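Local coordinates for BH2331 protein (Bacillus halodurans, PDB 1VL5) that is of unknown specificity but probably transfers methyl groups from S-adenosylmethionine to a substrate not yet identified, at residues 150-155 against 226-231; 168-173 against 241-246; 199-204 against 208-213. All coordinates share one frame; numbering follows the deposited sequence.

How the contacts relate
Contacts 1 and 3 are both buried, and their centres lie about 19 and 21 Å from the centre of the chain, whereas contact 2 is only partly buried although its centre lies closer in, at about 10 Å. Contact 1 is purely apolar, three aromatic side chains meeting between helix 147-160 and the turn after helix 222-227. Contact 2, helix against strand, and contact 3, helix against helix, each add a lysine-carboxylate salt bridge to apolar packing. Contacts 1 and 2 touch directly, through the Asp150-Lys169 salt bridge and a probable backbone bond from Arg241 to Phe228. Contact 3 touches neither; along the chain it is nested inside the loops closed by both.

Contact 1 of 3, residues 150-155 against 226-231; sequences DVFYNY and QKFKIV
Phe228 reaches from the turn after helix 222-227 to the flank of helix 147-160, where its ring meets Phe152 and Tyr153. The apolar contacts carry everything between the two segments. CE2 of Phe228 comes to 3.6 Å from CD2 of Phe152, and the two side chains run past one another from opposed directions. The ring planes are inclined at 40° with centroids 5.6 Å apart, an oblique pair. On the Tyr153 side the touching atom is CB, 4.0 Å from Phe228 CZ, and the tyrosine side chain lies across the phenylalanine. Both helix residues hold CG anti to the backbone N (chi1 172° in each), which swings the Phe152 ring out beside Phe228 and leaves Tyr153 to meet it chiefly with CB. The preceding residue, Lys227, lays CG over the centre of the Phe228 ring, 3.6 Å above its plane. Replacing Phe228 by an alanine would probably leave a gap beside Phe152 and Tyr153 and give the Phe152 ring more freedom to turn.

None of the polar bonds here runs between the two segments. Within the helix, the amide of Asn154 donates through ND2 to OD1 of Asp150 at 2.9 Å, nearly along the C-O axis, and also reaches Asp150 O from above the carbonyl plane. The carboxylate of Asp150 also pairs with Lys169 and Arg166.

Tyr224 packs edge-to-face on Phe152, extending the aromatic cluster. The arrangement is that of a small hydrophobic core, in which helix 147-160 packs against the turn leading from helix 222-227 toward strand 231-233.

Contact 2 of 3, residues 168-173 against 241-246; sequences WKKSDW and RGESIL
Lys170, in the first turn of helix 170-180, stretches across to strand 236-250 and grips Glu243. Its CB points toward the strand. CG, anti to the carbonyl carbon, passes 3.8 Å from CG2 of Ile245, and CD lies 3.7 Å from that same methyl, so CG and CD pack on the isoleucine, CD already coming up to Glu243 OE2 as well. Bends at chi3 (-63°) and chi4 (-73°) then turn the chain toward the glutamate: CE approaches Glu243 OE2 at 3.4 Å, and NZ arrives between the two carboxylate oxygens. Lys170 NZ donates to Glu243 OE1 and OE2, 2.7 Å from each, and each oxygen uses its syn lone pair. This is a bidentate salt bridge, in which one nitrogen sits in the mouth of the carboxylate and the glutamate comes in across the lysine chain. Glu243 meets it with an extended chain, and its OE1 has a second partner in the hydroxyl of Ser142, which probably helps to fix the rotation of the carboxylate.

Ile245 also serves the helix residue Trp173. Its CD1 touches CD1 of the Trp173 indole at 3.7 Å, obliquely to the ring, while its CG2 stays with the lysine; the two methyls are thus divided between the two helix residues.

At the start of the helix, Lys169 occupies the N-cap position, and its backbone N donates to Asp172 OD2 at 2.9 Å, from above the carboxylate plane. The helix lies against the mixed sheet where strand 236-250 runs antiparallel to strands 134-142 and 183-195: Trp173 reaches Leu138 and also Val123 of helix 119-129, and Lys170 reaches Cys189.

Contact 3 of 3, residues 199-204 against 208-213; sequences WCDRMN and EKKQEL
Cys200 and Lys210 bring the backbones of helix 196-202 and helix 207-218 closest, with CA atoms 7.0 Å apart, and a Schellman motif ends the first helix, with Asn204 in positive phi as its C-prime residue. Lys210 carries most of the meeting. Its CG and CD run beside Cys200, where Lys210 CD comes to 3.5 Å from Cys200 CB, while SG of the cysteine lies 4.0 Å from Lys210 CG. A bend at chi3 (-64°) then directs the ammonium group to Asp201. Lys210 NZ donates to Asp201 OD1 at 2.7 Å, on the syn lone pair, and the lysine and aspartate side chains cross at about a right angle. OD2 of Asp201 stays 3.9 Å from Lys210 NZ, so one oxygen alone takes the bond, unlike a bidentate grip.

One turn further along the second helix, Leu213 points toward helix 196-202 and its CD2 meets CZ3 of Trp199 at 4.2 Å, oblique to the indole. The same ring has further partners: Arg160 of helix 147-160 makes a cation-pi contact with it, and Phe240 packs against it edge-to-face.

The lysine is amphipathic in use, its methylenes spent on the cysteine and its charge on carboxylates. Glu197, earlier on helix 196-202, supplies a second acidic partner through OE2. With two carboxylates around one ammonium, the buried lysine is likely to stay protonated. Apolar packing of buried side chains and a salt bridge to the partly exposed Asp201 thus join two consecutive helices across the short connection between them.

Contact 1 of 3, residues 150-155 against 226-231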
loop_
_atom_site.group_PDB
_atom_site.type_symbol
_atom_site.label_atom_id
_atom_site.label_comp_id
_atom_site.label_asym_id
_atom_site.label_seq_id
_atom_site.Cartn_x
_atom_site.Cartn_y
_atom_site.Cartn_z
ATOM N N ASP A 150 7.229 -16.363 -1.637
ATOM C CA ASP A 150 5.963 -15.675 -1.789
ATOM C C ASP A 150 4.912 -16.197 -0.803
ATOM O O ASP A 150 4.324 -15.457 -0.018
ATOM C CB ASP A 150 5.484 -15.886 -3.246
ATOM C CG ASP A 150 4.101 -15.294 -3.547
ATOM O OD1 ASP A 150 3.406 -14.804 -2.661
ATOM O OD2 ASP A 150 3.689 -15.366 -4.696
ATOM N N VAL A 151 4.661 -17.491 -0.870
ATOM C CA VAL A 151 3.658 -18.115 -0.054
ATOM C C VAL A 151 3.970 -17.939 1.457
ATOM O O VAL A 151 3.065 -17.647 2.282
ATOM C CB VAL A 151 3.460 -19.573 -0.479
ATOM C CG1 VAL A 151 2.440 -20.304 0.406
ATOM C CG2 VAL A 151 2.929 -19.624 -1.937
ATOM N N PHE A 152 5.239 -18.055 1.802
ATOM C CA PHE A 152 5.683 -17.974 3.169
ATOM C C PHE A 152 5.512 -16.574 3.716
ATOM O O PHE A 152 5.007 -16.402 4.827
ATOM C CB PHE A 152 7.167 -18.417 3.230
ATOM C CG PHE A 152 7.812 -18.209 4.568
ATOM C CD1 PHE A 152 7.617 -19.100 5.610
ATOM C CD2 PHE A 152 8.605 -17.125 4.794
ATOM C CE1 PHE A 152 8.209 -18.885 6.820
ATOM C CE2 PHE A 152 9.165 -16.920 6.001
ATOM C CZ PHE A 152 8.980 -17.797 7.013
ATOM N N TYR A 153 5.949 -15.584 2.926
ATOM C CA TYR A 153 5.880 -14.174 3.290
ATOM C C TYR A 153 4.423 -13.837 3.531
ATOM O O TYR A 153 4.077 -13.273 4.543
ATOM C CB TYR A 153 6.476 -13.263 2.181
ATOM C CG TYR A 153 6.228 -11.814 2.457
ATOM C CD1 TYR A 153 6.869 -11.181 3.505
ATOM C CD2 TYR A 153 5.295 -11.070 1.704
ATOM C CE1 TYR A 153 6.609 -9.818 3.810
ATOM C CE2 TYR A 153 5.013 -9.692 2.038
ATOM C CZ TYR A 153 5.672 -9.099 3.078
ATOM O OH TYR A 153 5.420 -7.760 3.420
ATOM N N ASN A 154 3.558 -14.228 2.605
ATOM C CA ASN A 154 2.167 -13.918 2.725
ATOM C C ASN A 154 1.493 -14.664 3.913
ATOM O O ASN A 154 0.638 -14.090 4.602
ATOM C CB ASN A 154 1.447 -14.212 1.411
ATOM C CG ASN A 154 1.459 -13.031 0.486
ATOM O OD1 ASN A 154 0.900 -11.991 0.825
ATOM N ND2 ASN A 154 2.155 -13.145 -0.652
ATOM N N TYR A 155 1.860 -15.926 4.134
ATOM C CA TYR A 155 1.307 -16.680 5.290
ATOM C C TYR A 155 1.631 -15.951 6.608
ATOM O O TYR A 155 0.778 -15.720 7.478
ATOM C CB TYR A 155 1.853 -18.116 5.326
ATOM C CG TYR A 155 1.452 -18.865 6.583
ATOM C CD1 TYR A 155 0.289 -19.607 6.632
ATOM C CD2 TYR A 155 2.240 -18.793 7.732
ATOM C CE1 TYR A 155 -0.086 -20.274 7.824
ATOM C CE2 TYR A 155 1.879 -19.443 8.913
ATOM C CZ TYR A 155 0.721 -20.180 8.975
ATOM O OH TYR A 155 0.413 -20.833 10.201
ATOM N N GLN A 226 18.020 -16.829 5.076
ATOM C CA GLN A 226 18.885 -16.056 4.198
ATOM C C GLN A 226 18.043 -15.092 3.369
ATOM O O GLN A 226 18.417 -13.925 3.247
ATOM C CB GLN A 226 19.707 -16.925 3.268
ATOM C CG GLN A 226 20.732 -17.775 3.973
ATOM C CD GLN A 226 21.387 -18.830 3.064
ATOM O OE1 GLN A 226 20.720 -19.563 2.310
ATOM N NE2 GLN A 226 22.713 -18.921 3.164
ATOM N N LYS A 227 16.925 -15.574 2.812
ATOM C CA LYS A 227 16.053 -14.730 1.991
ATOM C C LYS A 227 15.561 -13.511 2.767
ATOM O O LYS A 227 15.636 -12.394 2.263
ATOM C CB LYS A 227 14.835 -15.494 1.446
ATOM C CG LYS A 227 13.860 -14.597 0.690
ATOM C CD LYS A 227 14.501 -13.952 -0.528
ATOM C CE LYS A 227 13.542 -13.055 -1.324
ATOM N NZ LYS A 227 14.183 -12.494 -2.624
ATOM N N PHE A 228 15.050 -13.753 3.978
ATOM C CA PHE A 228 14.381 -12.698 4.761
ATOM C C PHE A 228 15.244 -12.112 5.870
ATOM O O PHE A 228 14.753 -11.416 6.755
ATOM C CB PHE A 228 13.080 -13.255 5.298
ATOM C CG PHE A 228 12.108 -13.629 4.214
ATOM C CD1 PHE A 228 11.429 -12.640 3.517
ATOM C CD2 PHE A 228 11.905 -14.968 3.849
ATOM C CE1 PHE A 228 10.541 -12.964 2.518
ATOM C CE2 PHE A 228 11.016 -15.283 2.830
ATOM C CZ PHE A 228 10.324 -14.271 2.189
ATOM N N LYS A 229 16.538 -12.410 5.823
ATOM C CA LYS A 229 17.525 -11.904 6.803
ATOM C C LYS A 229 17.014 -12.024 8.228
ATOM O O LYS A 229 17.018 -11.046 8.996
ATOM C CB LYS A 229 17.858 -10.465 6.480
ATOM C CG LYS A 229 18.335 -10.232 5.042
ATOM C CD LYS A 229 19.542 -11.095 4.615
ATOM N N ILE A 230 16.486 -13.195 8.532
ATOM C CA ILE A 230 15.846 -13.463 9.825
ATOM C C ILE A 230 16.922 -13.424 10.923
ATOM O O ILE A 230 17.967 -14.071 10.787
ATOM C CB ILE A 230 15.096 -14.807 9.778
ATOM C CG1 ILE A 230 13.957 -14.734 8.755
ATOM C CG2 ILE A 230 14.522 -15.182 11.115
ATOM C CD1 ILE A 230 13.320 -16.064 8.425
ATOM N N VAL A 231 16.670 -12.643 11.978
ATOM C CA VAL A 231 17.496 -12.648 13.202
ATOM C C VAL A 231 16.686 -13.301 14.309
ATOM O O VAL A 231 15.561 -12.888 14.540
ATOM C CB VAL A 231 17.911 -11.214 13.644
ATOM C CG1 VAL A 231 18.733 -11.218 14.926
ATOM C CG2 VAL A 231 18.657 -10.503 12.519
#

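Contact 2 of 3, residues 168-173 against 241-246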
loop_
_atom_site.group_PDB
_atom_site.type_symbol
_atom_site.label_atom_id
_atom_site.label_comp_id
_atom_site.label_asym_id
_atom_site.label_seq_id
_atom_site.Cartn_x
_atom_site.Cartn_y
_atom_site.Cartn_z
ATOM N N TRP A 168 1.238 -9.018 -3.566
ATOM C CA TRP A 168 1.396 -9.613 -4.856
ATOM C C TRP A 168 2.849 -9.486 -5.300
ATOM O O TRP A 168 3.603 -8.619 -4.781
ATOM C CB TRP A 168 0.440 -8.959 -5.854
ATOM C CG TRP A 168 -0.974 -9.125 -5.481
ATOM C CD1 TRP A 168 -1.668 -8.389 -4.549
ATOM C CD2 TRP A 168 -1.904 -10.097 -5.990
ATOM N NE1 TRP A 168 -2.960 -8.852 -4.457
ATOM C CE2 TRP A 168 -3.124 -9.906 -5.317
ATOM C CE3 TRP A 168 -1.829 -11.084 -6.962
ATOM C CZ2 TRP A 168 -4.255 -10.679 -5.583
ATOM C CZ3 TRP A 168 -2.939 -11.874 -7.197
ATOM C CH2 TRP A 168 -4.143 -11.644 -6.538
ATOM N N LYS A 169 3.254 -10.375 -6.209
ATOM C CA LYS A 169 4.573 -10.296 -6.851
ATOM C C LYS A 169 4.623 -9.016 -7.673
ATOM O O LYS A 169 3.592 -8.535 -8.168
ATOM C CB LYS A 169 4.880 -11.475 -7.780
ATOM C CG LYS A 169 4.735 -12.893 -7.172
ATOM C CD LYS A 169 4.977 -13.927 -8.278
ATOM C CE LYS A 169 4.909 -15.443 -7.921
ATOM N NZ LYS A 169 5.523 -15.794 -6.661
ATOM N N LYS A 170 5.824 -8.466 -7.799
ATOM C CA LYS A 170 6.068 -7.416 -8.740
ATOM C C LYS A 170 5.580 -7.773 -10.149
ATOM O O LYS A 170 4.970 -6.962 -10.799
ATOM C CB LYS A 170 7.553 -7.040 -8.715
ATOM C CG LYS A 170 7.989 -6.367 -7.423
ATOM C CD LYS A 170 9.451 -5.864 -7.453
ATOM C CE LYS A 170 10.499 -6.930 -7.611
ATOM N NZ LYS A 170 10.638 -7.734 -6.333
ATOM N N SER A 171 5.778 -9.021 -10.585
ATOM C CA SER A 171 5.276 -9.485 -11.881
ATOM C C SER A 171 3.755 -9.504 -11.945
ATOM O O SER A 171 3.190 -9.278 -13.014
ATOM C CB SER A 171 5.798 -10.888 -12.204
ATOM O OG SER A 171 5.493 -11.766 -11.127
ATOM N N ASP A 172 3.106 -9.748 -10.808
ATOM C CA ASP A 172 1.646 -9.762 -10.730
ATOM C C ASP A 172 1.153 -8.355 -10.985
ATOM O O ASP A 172 0.184 -8.164 -11.706
ATOM C CB ASP A 172 1.129 -10.194 -9.354
ATOM C CG ASP A 172 1.342 -11.683 -9.030
ATOM O OD1 ASP A 172 1.395 -12.525 -9.948
ATOM O OD2 ASP A 172 1.439 -11.984 -7.805
ATOM N N TRP A 173 1.781 -7.362 -10.365
ATOM C CA TRP A 173 1.402 -5.965 -10.585
ATOM C C TRP A 173 1.652 -5.497 -12.029
ATOM O O TRP A 173 0.867 -4.751 -12.571
ATOM C CB TRP A 173 2.123 -4.996 -9.620
ATOM C CG TRP A 173 1.541 -5.011 -8.291
ATOM C CD1 TRP A 173 2.131 -5.445 -7.140
ATOM C CD2 TRP A 173 0.226 -4.603 -7.943
ATOM N NE1 TRP A 173 1.254 -5.320 -6.096
ATOM C CE2 TRP A 173 0.079 -4.805 -6.561
ATOM C CE3 TRP A 173 -0.844 -4.056 -8.666
ATOM C CZ2 TRP A 173 -1.091 -4.524 -5.892
ATOM C CZ3 TRP A 173 -2.001 -3.753 -7.998
ATOM C CH2 TRP A 173 -2.116 -3.976 -6.614
ATOM N N ARG A 241 13.354 -8.990 7.159
ATOM C CA ARG A 241 13.405 -7.940 6.149
ATOM C C ARG A 241 12.383 -8.260 5.095
ATOM O O ARG A 241 12.323 -9.400 4.604
ATOM C CB ARG A 241 14.806 -7.873 5.539
ATOM C CG ARG A 241 15.062 -6.640 4.674
ATOM C CD ARG A 241 16.558 -6.380 4.314
ATOM N NE ARG A 241 16.792 -7.172 3.164
ATOM C CZ ARG A 241 17.187 -6.801 1.951
ATOM N NH1 ARG A 241 17.612 -5.592 1.579
ATOM N NH2 ARG A 241 17.227 -7.767 1.090
ATOM N N GLY A 242 11.564 -7.268 4.761
ATOM C CA GLY A 242 10.615 -7.367 3.666
ATOM C C GLY A 242 10.910 -6.365 2.542
ATOM O O GLY A 242 11.728 -5.430 2.710
ATOM N N GLU A 243 10.228 -6.571 1.415
ATOM C CA GLU A 243 10.234 -5.674 0.250
ATOM C C GLU A 243 8.925 -4.854 0.091
ATOM O O GLU A 243 7.824 -5.313 0.401
ATOM C CB GLU A 243 10.473 -6.480 -1.025
ATOM C CG GLU A 243 10.816 -5.595 -2.244
ATOM C CD GLU A 243 10.772 -6.344 -3.586
ATOM O OE1 GLU A 243 9.840 -7.187 -3.772
ATOM O OE2 GLU A 243 11.593 -5.993 -4.492
ATOM N N SER A 244 9.068 -3.627 -0.421
ATOM C CA SER A 244 7.932 -2.881 -0.912
ATOM C C SER A 244 8.290 -2.189 -2.199
ATOM O O SER A 244 9.477 -2.030 -2.559
ATOM C CB SER A 244 7.519 -1.801 0.111
ATOM O OG SER A 244 8.573 -0.907 0.269
ATOM N N ILE A 245 7.242 -1.716 -2.846
ATOM C CA ILE A 245 7.369 -1.026 -4.103
ATOM C C ILE A 245 6.569 0.249 -4.195
ATOM O O ILE A 245 5.579 0.453 -3.480
ATOM C CB ILE A 245 6.948 -1.952 -5.284
ATOM C CG1 ILE A 245 5.547 -2.474 -5.066
ATOM C CG2 ILE A 245 7.974 -3.157 -5.395
ATOM C CD1 ILE A 245 5.067 -3.419 -6.147
ATOM N N LEU A 246 7.007 1.071 -5.138
ATOM C CA LEU A 246 6.343 2.285 -5.554
ATOM C C LEU A 246 6.332 2.275 -7.076
ATOM O O LEU A 246 7.408 2.295 -7.713
ATOM C CB LEU A 246 7.135 3.495 -5.024
ATOM C CG LEU A 246 6.746 4.982 -5.114
ATOM C CD1 LEU A 246 7.917 5.778 -4.613
ATOM C CD2 LEU A 246 6.465 5.439 -6.469
#

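Contact 3 of 3, residues 199-204 against 208-213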
loop_
_atom_site.group_PDB
_atom_site.type_symbol
_atom_site.label_atom_id
_atom_site.label_comp_id
_atom_site.label_asym_id
_atom_site.label_seq_id
_atom_site.Cartn_x
_atom_site.Cartn_y
_atom_site.Cartn_z
ATOM N N TRP A 199 6.219 -4.893 15.335
ATOM C CA TRP A 199 5.382 -5.200 14.184
ATOM C C TRP A 199 4.151 -5.951 14.623
ATOM O O TRP A 199 3.062 -5.647 14.192
ATOM C CB TRP A 199 6.221 -6.014 13.200
ATOM C CG TRP A 199 5.554 -6.508 11.967
ATOM C CD1 TRP A 199 5.132 -5.768 10.893
ATOM C CD2 TRP A 199 5.291 -7.867 11.639
ATOM N NE1 TRP A 199 4.619 -6.580 9.934
ATOM C CE2 TRP A 199 4.681 -7.875 10.363
ATOM C CE3 TRP A 199 5.488 -9.077 12.308
ATOM C CZ2 TRP A 199 4.302 -9.044 9.727
ATOM C CZ3 TRP A 199 5.090 -10.241 11.696
ATOM C CH2 TRP A 199 4.489 -10.213 10.408
ATOM N N CYS A 200 4.332 -6.906 15.520
ATOM C CA CYS A 200 3.221 -7.696 16.061
ATOM C C CYS A 200 2.328 -6.870 16.938
ATOM O O CYS A 200 1.117 -7.026 16.892
ATOM C CB CYS A 200 3.733 -8.913 16.857
ATOM S SG CYS A 200 4.247 -10.284 15.800
ATOM N N ASP A 201 2.937 -6.033 17.777
ATOM C CA ASP A 201 2.215 -5.250 18.713
ATOM C C ASP A 201 1.365 -4.152 18.078
ATOM O O ASP A 201 0.388 -3.734 18.660
ATOM C CB ASP A 201 3.156 -4.657 19.758
ATOM C CG ASP A 201 3.628 -5.685 20.793
ATOM O OD1 ASP A 201 3.185 -6.867 20.823
ATOM O OD2 ASP A 201 4.499 -5.308 21.576
ATOM N N ARG A 202 1.733 -3.702 16.890
ATOM C CA ARG A 202 0.910 -2.778 16.112
ATOM C C ARG A 202 -0.420 -3.394 15.727
ATOM O O ARG A 202 -1.407 -2.677 15.634
ATOM C CB ARG A 202 1.649 -2.299 14.866
ATOM C CG ARG A 202 2.887 -1.432 15.197
ATOM C CD ARG A 202 3.380 -0.597 14.009
ATOM N NE ARG A 202 3.964 -1.384 12.912
ATOM C CZ ARG A 202 5.233 -1.806 12.824
ATOM N NH1 ARG A 202 6.117 -1.582 13.794
ATOM N NH2 ARG A 202 5.619 -2.487 11.750
HETATM N N MSE A 203 -0.458 -4.714 15.538
HETATM C CA MSE A 203 -1.726 -5.411 15.308
HETATM C C MSE A 203 -2.329 -5.996 16.571
HETATM O O MSE A 203 -3.260 -6.779 16.469
HETATM C CB MSE A 203 -1.582 -6.542 14.280
HETATM C CG MSE A 203 -1.478 -6.085 12.855
HETATM SE SE MSE A 203 -2.979 -4.956 12.316
HETATM C CE MSE A 203 -4.518 -6.009 13.069
ATOM N N ASN A 204 -1.824 -5.645 17.747
ATOM C CA ASN A 204 -2.366 -6.189 19.010
ATOM C C ASN A 204 -2.439 -7.729 19.019
ATOM O O ASN A 204 -3.376 -8.330 19.526
ATOM C CB ASN A 204 -3.731 -5.578 19.303
ATOM C CG ASN A 204 -3.646 -4.090 19.565
ATOM O OD1 ASN A 204 -2.834 -3.640 20.372
ATOM N ND2 ASN A 204 -4.469 -3.315 18.869
ATOM N N GLU A 208 0.570 -15.256 23.055
ATOM C CA GLU A 208 0.548 -16.642 22.584
ATOM C C GLU A 208 0.698 -16.754 21.081
ATOM O O GLU A 208 1.434 -17.622 20.588
ATOM C CB GLU A 208 -0.751 -17.355 22.999
ATOM C CG GLU A 208 -0.640 -18.113 24.301
ATOM C CD GLU A 208 -1.983 -18.677 24.756
ATOM O OE1 GLU A 208 -2.962 -17.891 24.805
ATOM O OE2 GLU A 208 -2.044 -19.894 25.066
ATOM N N LYS A 209 -0.033 -15.921 20.355
ATOM C CA LYS A 209 0.038 -15.922 18.914
ATOM C C LYS A 209 1.440 -15.476 18.444
ATOM O O LYS A 209 1.974 -15.983 17.447
ATOM C CB LYS A 209 -1.071 -15.042 18.356
ATOM C CG LYS A 209 -1.116 -14.935 16.820
ATOM C CD LYS A 209 -1.379 -16.306 16.200
ATOM C CE LYS A 209 -1.825 -16.247 14.780
ATOM N NZ LYS A 209 -3.113 -15.560 14.553
ATOM N N LYS A 210 2.054 -14.544 19.182
ATOM C CA LYS A 210 3.391 -14.084 18.821
ATOM C C LYS A 210 4.379 -15.225 19.011
ATOM O O LYS A 210 5.296 -15.387 18.215
ATOM C CB LYS A 210 3.830 -12.823 19.610
ATOM C CG LYS A 210 2.955 -11.572 19.337
ATOM C CD LYS A 210 3.474 -10.263 20.076
ATOM C CE LYS A 210 3.407 -10.395 21.536
ATOM N NZ LYS A 210 3.738 -9.102 22.224
ATOM N N GLN A 211 4.186 -16.025 20.051
ATOM C CA GLN A 211 5.078 -17.153 20.284
ATOM C C GLN A 211 4.914 -18.195 19.167
ATOM O O GLN A 211 5.875 -18.829 18.704
ATOM C CB GLN A 211 4.728 -17.828 21.620
ATOM C CG GLN A 211 5.686 -18.955 22.001
ATOM C CD GLN A 211 7.066 -18.387 22.264
ATOM O OE1 GLN A 211 7.237 -17.569 23.173
ATOM N NE2 GLN A 211 8.051 -18.800 21.478
ATOM N N GLU A 212 3.664 -18.402 18.769
ATOM C CA GLU A 212 3.354 -19.414 17.774
ATOM C C GLU A 212 3.995 -18.994 16.443
ATOM O O GLU A 212 4.629 -19.780 15.766
ATOM C CB GLU A 212 1.838 -19.527 17.608
ATOM C CG GLU A 212 1.462 -20.548 16.561
ATOM C CD GLU A 212 -0.006 -20.502 16.216
ATOM O OE1 GLU A 212 -0.462 -19.425 15.789
ATOM O OE2 GLU A 212 -0.696 -21.525 16.385
ATOM N N LEU A 213 3.837 -17.733 16.099
ATOM C CA LEU A 213 4.333 -17.248 14.813
ATOM C C LEU A 213 5.879 -17.263 14.784
ATOM O O LEU A 213 6.490 -17.668 13.806
ATOM C CB LEU A 213 3.788 -15.852 14.551
ATOM C CG LEU A 213 4.256 -15.136 13.277
ATOM C CD1 LEU A 213 4.082 -16.013 12.036
ATOM C CD2 LEU A 213 3.461 -13.853 13.112
#